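Local coordinates for Serine/threonine-protein kinase Tel1 (Chaetomium thermophilum, PDB 6SKY) that probably phosphorylates serine and threonine residues in SQ/TQ motifs of its substrates, using ATP, to activate checkpoint signalling after DNA damage, at residues R1653-R1661 against Y2728-F2736; I1846-L1854 against D1862-N1870. One frame throughout, in Å; residues are numbered along the deposited sequence.

In the fold
Both contacts are partly buried and their centres lie about 15 Å apart, but they join different things. Interaction 1 brings together segments more than a thousand residues apart, the solenoid-like helical part and the kinase domain, its centre about 19 Å from the centre of the chain. Interaction 2, with its centre about 32 Å from that of the chain, folds a local loop back on the C-terminal part of helix 1836-1849. Thr1851 of that second contact packs on Arg1661 and Pro2730 of the first, and Tyr1848 on Leu1657 and Tyr1660, making the two continuous. Their chemistry differs: 361 Å² rich in carboxylates with one weak hydrogen bond, against 642 Å² of aliphatic and indole packing and an arginine laid along backbone, with one nearly straight bond.

Interaction 1: R1653-R1661 against Y2728-F2736; sequences RESQLQEYR and YFPDPDEWF
Ser1655 OG donates a weak hydrogen bond to Asp2731 OD1 at 3.3 Å, the one such bond between the two segments. It joins the turn leading into helix 1657-1663, in the alpha-solenoid part of the chain, to the N-cap residue of helix 2732-2755 in the C-lobe of the PI3K-like kinase domain. Although Asp2731 holds that position, its carboxylate makes no capping bond; with CG anti to the backbone N (chi1 -167°), OD1 is carried toward Ser1655 instead.

Arg1661 lies across Pro2730 and the CB of Asp2731. Its chain is extended from CG to NE, which lets the guanidinium reach across: NH2 comes to 3.4 Å from Pro2730 CB, and NH1 lies equally near Asp2731 CB. Asp2731 OD2, at 4.3 Å from NH1, sits well out of the guanidinium plane, and the two flat groups are turned 79° apart, geometry that supports charge attraction but no directed bond. With the guanidinium cut back to an alanine, Pro2730 CB and Asp2731 CB are likely to lose their cover on this side, and the Asp2731 carboxylate a nearby positive charge.

At the other end, Asp2733 OD1 meets the aliphatic CG of Glu1654 at 3.4 Å, while the carboxylates themselves stand nearly perpendicular, 84° between planes. Glu1654 OE2 is only 4.0 Å from Asp2733 OD1, a like-charge approach that might raise the proton affinity of either acid; its hydrogen bond from Val1886 N, near the start of helix 1884-1898, probably offsets part of the cost. The same helix places Leu1889 against Pro2732. Between the polar ends, Leu1657 supplies the apolar touch, its CD1 lying 4.1 Å from Pro2732 CD.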
loop_
_atom_site.group_PDB
_atom_site.type_symbol
_atom_site.label_atom_id
_atom_site.label_comp_id
_atom_site.label_asym_id
_atom_site.label_seq_id
_atom_site.Cartn_x
_atom_site.Cartn_y
_atom_site.Cartn_z
ATOM N N ARG A 1653 2.485 -24.425 -31.942
ATOM C CA ARG A 1653 2.818 -25.830 -31.768
ATOM C C ARG A 1653 4.313 -26.041 -31.916
ATOM O O ARG A 1653 4.967 -25.394 -32.734
ATOM C CB ARG A 1653 2.069 -26.692 -32.776
ATOM C CG ARG A 1653 0.632 -26.959 -32.402
ATOM C CD ARG A 1653 0.035 -27.976 -33.336
ATOM N NE ARG A 1653 0.372 -27.675 -34.721
ATOM C CZ ARG A 1653 -0.470 -27.142 -35.597
ATOM N NH1 ARG A 1653 -1.714 -26.862 -35.238
ATOM N NH2 ARG A 1653 -0.071 -26.902 -36.838
ATOM N N GLU A 1654 4.852 -26.958 -31.118
ATOM C CA GLU A 1654 6.284 -27.186 -31.073
ATOM C C GLU A 1654 6.700 -28.616 -31.364
ATOM O O GLU A 1654 7.896 -28.865 -31.534
ATOM C CB GLU A 1654 6.841 -26.784 -29.705
ATOM C CG GLU A 1654 6.263 -27.580 -28.574
ATOM C CD GLU A 1654 6.710 -27.069 -27.244
ATOM O OE1 GLU A 1654 6.775 -25.837 -27.065
ATOM O OE2 GLU A 1654 7.010 -27.904 -26.377
ATOM N N SER A 1655 5.773 -29.557 -31.421
ATOM C CA SER A 1655 6.077 -30.914 -31.832
ATOM C C SER A 1655 5.365 -31.222 -33.139
ATOM O O SER A 1655 4.537 -30.455 -33.621
ATOM C CB SER A 1655 5.680 -31.919 -30.749
ATOM O OG SER A 1655 4.323 -31.769 -30.389
ATOM N N GLN A 1656 5.710 -32.365 -33.714
ATOM C CA GLN A 1656 5.086 -32.847 -34.931
ATOM C C GLN A 1656 4.058 -33.926 -34.669
ATOM O O GLN A 1656 3.629 -34.589 -35.609
ATOM C CB GLN A 1656 6.144 -33.377 -35.889
ATOM C CG GLN A 1656 7.051 -32.317 -36.452
ATOM C CD GLN A 1656 6.413 -31.549 -37.576
ATOM O OE1 GLN A 1656 6.336 -30.326 -37.539
ATOM N NE2 GLN A 1656 5.963 -32.260 -38.592
ATOM N N LEU A 1657 3.646 -34.117 -33.420
ATOM C CA LEU A 1657 2.736 -35.209 -33.111
ATOM C C LEU A 1657 1.398 -35.053 -33.813
ATOM O O LEU A 1657 0.713 -36.049 -34.069
ATOM C CB LEU A 1657 2.535 -35.313 -31.608
ATOM C CG LEU A 1657 3.620 -36.087 -30.874
ATOM C CD1 LEU A 1657 3.178 -36.374 -29.472
ATOM C CD2 LEU A 1657 3.910 -37.368 -31.601
ATOM N N GLN A 1658 1.012 -33.826 -34.148
ATOM C CA GLN A 1658 -0.255 -33.625 -34.837
ATOM C C GLN A 1658 -0.211 -34.187 -36.248
ATOM O O GLN A 1658 -1.197 -34.755 -36.723
ATOM C CB GLN A 1658 -0.610 -32.146 -34.862
ATOM C CG GLN A 1658 -1.735 -31.776 -33.932
ATOM C CD GLN A 1658 -2.709 -30.809 -34.570
ATOM O OE1 GLN A 1658 -2.506 -30.361 -35.699
ATOM N NE2 GLN A 1658 -3.777 -30.487 -33.854
ATOM N N GLU A 1659 0.927 -34.068 -36.926
ATOM C CA GLU A 1659 1.033 -34.634 -38.264
ATOM C C GLU A 1659 1.110 -36.151 -38.215
ATOM O O GLU A 1659 0.506 -36.833 -39.045
ATOM C CB GLU A 1659 2.247 -34.066 -38.984
ATOM C CG GLU A 1659 2.830 -32.843 -38.321
ATOM C CD GLU A 1659 1.923 -31.626 -38.374
ATOM O OE1 GLU A 1659 0.991 -31.605 -39.206
ATOM O OE2 GLU A 1659 2.143 -30.688 -37.577
ATOM N N TYR A 1660 1.844 -36.698 -37.252
ATOM C CA TYR A 1660 1.897 -38.144 -37.118
ATOM C C TYR A 1660 0.534 -38.714 -36.782
ATOM O O TYR A 1660 0.241 -39.861 -37.128
ATOM C CB TYR A 1660 2.899 -38.547 -36.046
ATOM C CG TYR A 1660 4.282 -37.988 -36.212
ATOM C CD1 TYR A 1660 4.742 -37.557 -37.434
ATOM C CD2 TYR A 1660 5.132 -37.901 -35.133
ATOM C CE1 TYR A 1660 6.000 -37.048 -37.566
ATOM C CE2 TYR A 1660 6.386 -37.404 -35.259
ATOM C CZ TYR A 1660 6.817 -36.975 -36.471
ATOM O OH TYR A 1660 8.083 -36.475 -36.578
ATOM N N ARG A 1661 -0.309 -37.945 -36.098
ATOM C CA ARG A 1661 -1.644 -38.434 -35.786
ATOM C C ARG A 1661 -2.620 -38.200 -36.921
ATOM O O ARG A 1661 -3.613 -38.920 -37.032
ATOM C CB ARG A 1661 -2.157 -37.784 -34.509
ATOM C CG ARG A 1661 -1.453 -38.324 -33.302
ATOM C CD ARG A 1661 -1.712 -37.516 -32.070
ATOM N NE ARG A 1661 -0.877 -37.998 -30.980
ATOM C CZ ARG A 1661 -0.849 -37.463 -29.770
ATOM N NH1 ARG A 1661 -1.612 -36.419 -29.485
ATOM N NH2 ARG A 1661 -0.056 -37.973 -28.845
ATOM N N TYR A 2728 -4.402 -39.621 -20.999
ATOM C CA TYR A 2728 -5.474 -39.026 -21.775
ATOM C C TYR A 2728 -4.986 -37.936 -22.704
ATOM O O TYR A 2728 -5.697 -37.594 -23.649
ATOM C CB TYR A 2728 -6.557 -38.451 -20.856
ATOM C CG TYR A 2728 -7.471 -39.492 -20.272
ATOM C CD1 TYR A 2728 -8.564 -39.950 -20.976
ATOM C CD2 TYR A 2728 -7.238 -40.020 -19.023
ATOM C CE1 TYR A 2728 -9.392 -40.898 -20.454
ATOM C CE2 TYR A 2728 -8.059 -40.970 -18.494
ATOM C CZ TYR A 2728 -9.135 -41.405 -19.211
ATOM O OH TYR A 2728 -9.965 -42.356 -18.679
ATOM N N PHE A 2729 -3.791 -37.399 -22.470
ATOM C CA PHE A 2729 -3.214 -36.354 -23.309
ATOM C C PHE A 2729 -1.739 -36.661 -23.502
ATOM O O PHE A 2729 -0.895 -36.240 -22.706
ATOM C CB PHE A 2729 -3.408 -34.971 -22.689
ATOM C CG PHE A 2729 -4.743 -34.776 -22.034
ATOM C CD1 PHE A 2729 -5.868 -34.518 -22.781
ATOM C CD2 PHE A 2729 -4.870 -34.842 -20.665
ATOM C CE1 PHE A 2729 -7.085 -34.345 -22.172
ATOM C CE2 PHE A 2729 -6.090 -34.671 -20.061
ATOM C CZ PHE A 2729 -7.190 -34.423 -20.813
ATOM N N PRO A 2730 -1.383 -37.405 -24.552
ATOM C CA PRO A 2730 0.031 -37.722 -24.784
ATOM C C PRO A 2730 0.815 -36.642 -25.514
ATOM O O PRO A 2730 2.049 -36.715 -25.539
ATOM C CB PRO A 2730 -0.037 -39.005 -25.620
ATOM C CG PRO A 2730 -1.455 -39.456 -25.544
ATOM C CD PRO A 2730 -2.256 -38.233 -25.391
ATOM N N ASP A 2731 0.154 -35.665 -26.104
ATOM C CA ASP A 2731 0.809 -34.541 -26.761
ATOM C C ASP A 2731 1.217 -33.508 -25.718
ATOM O O ASP A 2731 0.380 -33.087 -24.923
ATOM C CB ASP A 2731 -0.150 -33.929 -27.769
ATOM C CG ASP A 2731 0.515 -32.969 -28.718
ATOM O OD1 ASP A 2731 1.746 -32.840 -28.688
ATOM O OD2 ASP A 2731 -0.204 -32.338 -29.511
ATOM N N PRO A 2732 2.483 -33.084 -25.680
ATOM C CA PRO A 2732 2.920 -32.188 -24.598
ATOM C C PRO A 2732 2.227 -30.840 -24.556
ATOM O O PRO A 2732 2.075 -30.275 -23.468
ATOM C CB PRO A 2732 4.416 -32.043 -24.872
ATOM C CG PRO A 2732 4.774 -33.293 -25.513
ATOM C CD PRO A 2732 3.636 -33.649 -26.393
ATOM N N ASP A 2733 1.794 -30.300 -25.687
ATOM C CA ASP A 2733 1.069 -29.036 -25.659
ATOM C C ASP A 2733 -0.279 -29.199 -24.976
ATOM O O ASP A 2733 -0.620 -28.461 -24.038
ATOM C CB ASP A 2733 0.884 -28.528 -27.082
ATOM C CG ASP A 2733 2.084 -28.805 -27.954
ATOM O OD1 ASP A 2733 3.222 -28.679 -27.457
ATOM O OD2 ASP A 2733 1.893 -29.156 -29.135
ATOM N N GLU A 2734 -1.058 -30.170 -25.446
ATOM C CA GLU A 2734 -2.327 -30.494 -24.821
ATOM C C GLU A 2734 -2.141 -30.903 -23.371
ATOM O O GLU A 2734 -2.917 -30.499 -22.509
ATOM C CB GLU A 2734 -3.003 -31.602 -25.612
ATOM C CG GLU A 2734 -4.482 -31.689 -25.413
ATOM C CD GLU A 2734 -5.080 -32.872 -26.123
ATOM O OE1 GLU A 2734 -4.309 -33.777 -26.509
ATOM O OE2 GLU A 2734 -6.315 -32.905 -26.298
ATOM N N TRP A 2735 -1.124 -31.711 -23.086
ATOM C CA TRP A 2735 -0.860 -32.135 -21.717
ATOM C C TRP A 2735 -0.660 -30.942 -20.797
ATOM O O TRP A 2735 -1.265 -30.866 -19.724
ATOM C CB TRP A 2735 0.361 -33.045 -21.704
ATOM C CG TRP A 2735 0.943 -33.348 -20.368
ATOM C CD1 TRP A 2735 0.535 -34.299 -19.498
ATOM C CD2 TRP A 2735 2.082 -32.725 -19.771
ATOM N NE1 TRP A 2735 1.328 -34.298 -18.386
ATOM C CE2 TRP A 2735 2.285 -33.336 -18.530
ATOM C CE3 TRP A 2735 2.939 -31.699 -20.162
ATOM C CZ2 TRP A 2735 3.309 -32.965 -17.685
ATOM C CZ3 TRP A 2735 3.943 -31.330 -19.319
ATOM C CH2 TRP A 2735 4.125 -31.959 -18.097
ATOM N N PHE A 2736 0.178 -29.992 -21.205
ATOM C CA PHE A 2736 0.454 -28.848 -20.348
ATOM C C PHE A 2736 -0.787 -27.995 -20.142
ATOM O O PHE A 2736 -1.074 -27.561 -19.020
ATOM C CB PHE A 2736 1.588 -28.021 -20.938
ATOM C CG PHE A 2736 2.010 -26.885 -20.076
ATOM C CD1 PHE A 2736 2.672 -27.113 -18.901
ATOM C CD2 PHE A 2736 1.735 -25.591 -20.433
ATOM C CE1 PHE A 2736 3.045 -26.079 -18.107
ATOM C CE2 PHE A 2736 2.113 -24.561 -19.639
ATOM C CZ PHE A 2736 2.767 -24.804 -18.477
#

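Interaction 2: I1846-L1854 against D1862-N1870; sequences ILYLRTQPL and DRAHWLDVN
Trp1866 has CG beside its backbone N (chi1 -78°), a setting that swings the indole between Leu1849 and Leu1854, while Arg1863, extended from CG to NE, runs along the backbone of residues 1850-1853. The loop folds back on a type I beta turn, Leu1849 to Gln1852, following helix 1836-1849. Trp1866 NE1 donates to Gln1852 O at 3.0 Å; the N-H...O angle is 164° and the oxygen lies in the ring plane, though the donor is tilted from the carbonyl plane.

Leu1849 CD2 lies over one face of the indole, 4.2 Å from Trp1866 CG. On the opposite face Leu1854 CD2 makes a CH-pi contact, 3.8 Å from the six-membered ring centroid and 10° off its normal. The Arg1863 guanidinium lays one face over the Gln1852-Pro1853 peptide, with Arg1850 O at its edge. Farther along, Ile1846 CD1 and Val1869 CG1 meet tip to tip at 3.8 Å, and Leu1867 crosses Leu1849 at about a right angle.

His1803 of helix 1793-1808 meets the indole edge-to-face. Aliphatic cover on both faces and a backbone acceptor for the N-H would together fix the ring's rotation and satisfy its buried polar atom.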
loop_
_atom_site.group_PDB
_atom_site.type_symbol
_atom_site.label_atom_id
_atom_site.label_comp_id
_atom_site.label_asym_id
_atom_site.label_seq_id
_atom_site.Cartn_x
_atom_site.Cartn_y
_atom_site.Cartn_z
ATOM N N ILE A 1846 11.182 -39.814 -30.177
ATOM C CA ILE A 1846 10.951 -40.262 -28.804
ATOM C C ILE A 1846 9.513 -39.983 -28.387
ATOM O O ILE A 1846 8.830 -40.840 -27.808
ATOM C CB ILE A 1846 11.948 -39.591 -27.848
ATOM C CG1 ILE A 1846 13.369 -40.041 -28.148
ATOM C CG2 ILE A 1846 11.608 -39.911 -26.427
ATOM C CD1 ILE A 1846 14.390 -39.357 -27.304
ATOM N N LEU A 1847 9.029 -38.778 -28.679
ATOM C CA LEU A 1847 7.650 -38.441 -28.353
ATOM C C LEU A 1847 6.674 -39.379 -29.041
ATOM O O LEU A 1847 5.717 -39.850 -28.425
ATOM C CB LEU A 1847 7.354 -37.002 -28.746
ATOM C CG LEU A 1847 7.922 -35.892 -27.888
ATOM C CD1 LEU A 1847 7.453 -34.588 -28.447
ATOM C CD2 LEU A 1847 7.450 -36.066 -26.486
ATOM N N TYR A 1848 6.886 -39.651 -30.326
ATOM C CA TYR A 1848 5.973 -40.529 -31.045
ATOM C C TYR A 1848 5.977 -41.929 -30.462
ATOM O O TYR A 1848 4.931 -42.573 -30.377
ATOM C CB TYR A 1848 6.332 -40.572 -32.524
ATOM C CG TYR A 1848 5.507 -41.550 -33.308
ATOM C CD1 TYR A 1848 4.217 -41.247 -33.670
ATOM C CD2 TYR A 1848 6.020 -42.773 -33.684
ATOM C CE1 TYR A 1848 3.465 -42.127 -34.371
ATOM C CE2 TYR A 1848 5.268 -43.660 -34.383
ATOM C CZ TYR A 1848 3.991 -43.330 -34.726
ATOM O OH TYR A 1848 3.227 -44.208 -35.435
ATOM N N LEU A 1849 7.141 -42.428 -30.064
ATOM C CA LEU A 1849 7.189 -43.762 -29.486
ATOM C C LEU A 1849 6.491 -43.816 -28.140
ATOM O O LEU A 1849 6.009 -44.875 -27.740
ATOM C CB LEU A 1849 8.629 -44.229 -29.345
ATOM C CG LEU A 1849 9.349 -44.694 -30.601
ATOM C CD1 LEU A 1849 10.784 -44.920 -30.263
ATOM C CD2 LEU A 1849 8.727 -45.946 -31.129
ATOM N N ARG A 1850 6.438 -42.698 -27.422
ATOM C CA ARG A 1850 5.683 -42.669 -26.172
ATOM C C ARG A 1850 4.181 -42.855 -26.353
ATOM O O ARG A 1850 3.490 -43.074 -25.360
ATOM C CB ARG A 1850 5.919 -41.360 -25.444
ATOM C CG ARG A 1850 6.995 -41.411 -24.407
ATOM C CD ARG A 1850 7.062 -40.080 -23.717
ATOM N NE ARG A 1850 5.730 -39.521 -23.530
ATOM C CZ ARG A 1850 4.994 -39.695 -22.440
ATOM N NH1 ARG A 1850 5.460 -40.413 -21.433
ATOM N NH2 ARG A 1850 3.790 -39.151 -22.359
ATOM N N THR A 1851 3.650 -42.758 -27.564
ATOM C CA THR A 1851 2.218 -42.900 -27.784
ATOM C C THR A 1851 1.833 -44.244 -28.374
ATOM O O THR A 1851 0.661 -44.451 -28.683
ATOM C CB THR A 1851 1.698 -41.792 -28.703
ATOM O OG1 THR A 1851 2.121 -42.045 -30.041
ATOM C CG2 THR A 1851 2.224 -40.454 -28.279
ATOM N N GLN A 1852 2.777 -45.157 -28.539
ATOM C CA GLN A 1852 2.504 -46.430 -29.176
ATOM C C GLN A 1852 2.491 -47.530 -28.139
ATOM O O GLN A 1852 3.455 -47.660 -27.380
ATOM C CB GLN A 1852 3.555 -46.739 -30.245
ATOM C CG GLN A 1852 3.546 -45.789 -31.414
ATOM C CD GLN A 1852 2.190 -45.671 -32.045
ATOM O OE1 GLN A 1852 1.633 -44.588 -32.136
ATOM N NE2 GLN A 1852 1.647 -46.783 -32.485
ATOM N N PRO A 1853 1.435 -48.336 -28.066
ATOM C CA PRO A 1853 1.359 -49.357 -27.017
ATOM C C PRO A 1853 2.330 -50.501 -27.259
ATOM O O PRO A 1853 2.388 -51.067 -28.349
ATOM C CB PRO A 1853 -0.095 -49.828 -27.090
ATOM C CG PRO A 1853 -0.555 -49.437 -28.417
ATOM C CD PRO A 1853 0.158 -48.192 -28.774
ATOM N N LEU A 1854 3.074 -50.840 -26.229
ATOM C CA LEU A 1854 3.952 -51.999 -26.261
ATOM C C LEU A 1854 3.130 -53.272 -26.100
ATOM O O LEU A 1854 2.295 -53.349 -25.197
ATOM C CB LEU A 1854 4.986 -51.912 -25.151
ATOM C CG LEU A 1854 6.428 -51.626 -25.526
ATOM C CD1 LEU A 1854 7.257 -51.474 -24.297
ATOM C CD2 LEU A 1854 6.962 -52.751 -26.339
ATOM N N ASP A 1862 5.320 -48.529 -19.190
ATOM C CA ASP A 1862 6.190 -49.460 -19.888
ATOM C C ASP A 1862 6.583 -48.975 -21.269
ATOM O O ASP A 1862 7.539 -49.501 -21.840
ATOM C CB ASP A 1862 5.520 -50.824 -20.016
ATOM C CG ASP A 1862 4.904 -51.283 -18.722
ATOM O OD1 ASP A 1862 3.721 -50.974 -18.497
ATOM O OD2 ASP A 1862 5.599 -51.939 -17.921
ATOM N N ARG A 1863 5.891 -47.976 -21.811
ATOM C CA ARG A 1863 6.321 -47.394 -23.072
ATOM C C ARG A 1863 7.643 -46.668 -22.949
ATOM O O ARG A 1863 8.087 -46.059 -23.924
ATOM C CB ARG A 1863 5.256 -46.445 -23.606
ATOM C CG ARG A 1863 3.955 -47.123 -23.888
ATOM C CD ARG A 1863 2.908 -46.152 -24.325
ATOM N NE ARG A 1863 1.611 -46.799 -24.395
ATOM C CZ ARG A 1863 0.500 -46.201 -24.792
ATOM N NH1 ARG A 1863 -0.636 -46.869 -24.824
ATOM N NH2 ARG A 1863 0.527 -44.939 -25.162
ATOM N N ALA A 1864 8.268 -46.695 -21.780
ATOM C CA ALA A 1864 9.638 -46.253 -21.603
ATOM C C ALA A 1864 10.639 -47.321 -21.981
ATOM O O ALA A 1864 11.839 -47.125 -21.781
ATOM C CB ALA A 1864 9.873 -45.826 -20.157
ATOM N N HIS A 1865 10.172 -48.445 -22.513
ATOM C CA HIS A 1865 11.041 -49.548 -22.880
ATOM C C HIS A 1865 11.220 -49.697 -24.380
ATOM O O HIS A 1865 11.906 -50.626 -24.809
ATOM C CB HIS A 1865 10.505 -50.855 -22.298
ATOM C CG HIS A 1865 10.485 -50.882 -20.805
ATOM N ND1 HIS A 1865 9.901 -51.901 -20.087
ATOM C CD2 HIS A 1865 10.979 -50.015 -19.892
ATOM C CE1 HIS A 1865 10.034 -51.658 -18.796
ATOM N NE2 HIS A 1865 10.683 -50.518 -18.651
ATOM N N TRP A 1866 10.611 -48.831 -25.188
ATOM C CA TRP A 1866 10.907 -48.831 -26.614
ATOM C C TRP A 1866 12.390 -48.584 -26.843
ATOM O O TRP A 1866 13.076 -49.379 -27.487
ATOM C CB TRP A 1866 10.068 -47.778 -27.328
ATOM C CG TRP A 1866 8.661 -48.168 -27.577
ATOM C CD1 TRP A 1866 7.555 -47.568 -27.085
ATOM C CD2 TRP A 1866 8.203 -49.234 -28.402
ATOM N NE1 TRP A 1866 6.431 -48.191 -27.544
ATOM C CE2 TRP A 1866 6.805 -49.222 -28.357
ATOM C CE3 TRP A 1866 8.840 -50.201 -29.174
ATOM C CZ2 TRP A 1866 6.035 -50.139 -29.048
ATOM C CZ3 TRP A 1866 8.076 -51.104 -29.852
ATOM C CH2 TRP A 1866 6.690 -51.072 -29.787
ATOM N N LEU A 1867 12.899 -47.488 -26.309
ATOM C CA LEU A 1867 14.318 -47.189 -26.246
ATOM C C LEU A 1867 14.705 -47.082 -24.778
ATOM O O LEU A 1867 13.910 -47.369 -23.887
ATOM C CB LEU A 1867 14.638 -45.909 -27.013
ATOM C CG LEU A 1867 14.316 -45.923 -28.500
ATOM C CD1 LEU A 1867 14.587 -44.578 -29.105
ATOM C CD2 LEU A 1867 15.136 -46.971 -29.188
ATOM N N ASP A 1868 15.939 -46.671 -24.520
ATOM C CA ASP A 1868 16.404 -46.417 -23.159
ATOM C C ASP A 1868 16.982 -45.012 -23.157
ATOM O O ASP A 1868 18.168 -44.812 -23.425
ATOM C CB ASP A 1868 17.411 -47.454 -22.703
ATOM C CG ASP A 1868 16.750 -48.660 -22.068
ATOM O OD1 ASP A 1868 15.904 -49.295 -22.730
ATOM O OD2 ASP A 1868 17.071 -48.974 -20.904
ATOM N N VAL A 1869 16.136 -44.044 -22.858
ATOM C CA VAL A 1869 16.491 -42.639 -22.941
ATOM C C VAL A 1869 16.791 -42.122 -21.546
ATOM O O VAL A 1869 16.075 -42.428 -20.588
ATOM C CB VAL A 1869 15.365 -41.828 -23.601
ATOM C CG1 VAL A 1869 15.833 -40.441 -23.912
ATOM C CG2 VAL A 1869 14.904 -42.517 -24.850
ATOM N N ASN A 1870 17.865 -41.358 -21.428
ATOM C CA ASN A 1870 18.139 -40.599 -20.220
ATOM C C ASN A 1870 17.305 -39.333 -20.285
ATOM O O ASN A 1870 17.597 -38.436 -21.076
ATOM C CB ASN A 1870 19.625 -40.287 -20.119
ATOM C CG ASN A 1870 20.006 -39.710 -18.790
ATOM O OD1 ASN A 1870 20.423 -38.562 -18.698
ATOM N ND2 ASN A 1870 19.862 -40.503 -17.741
#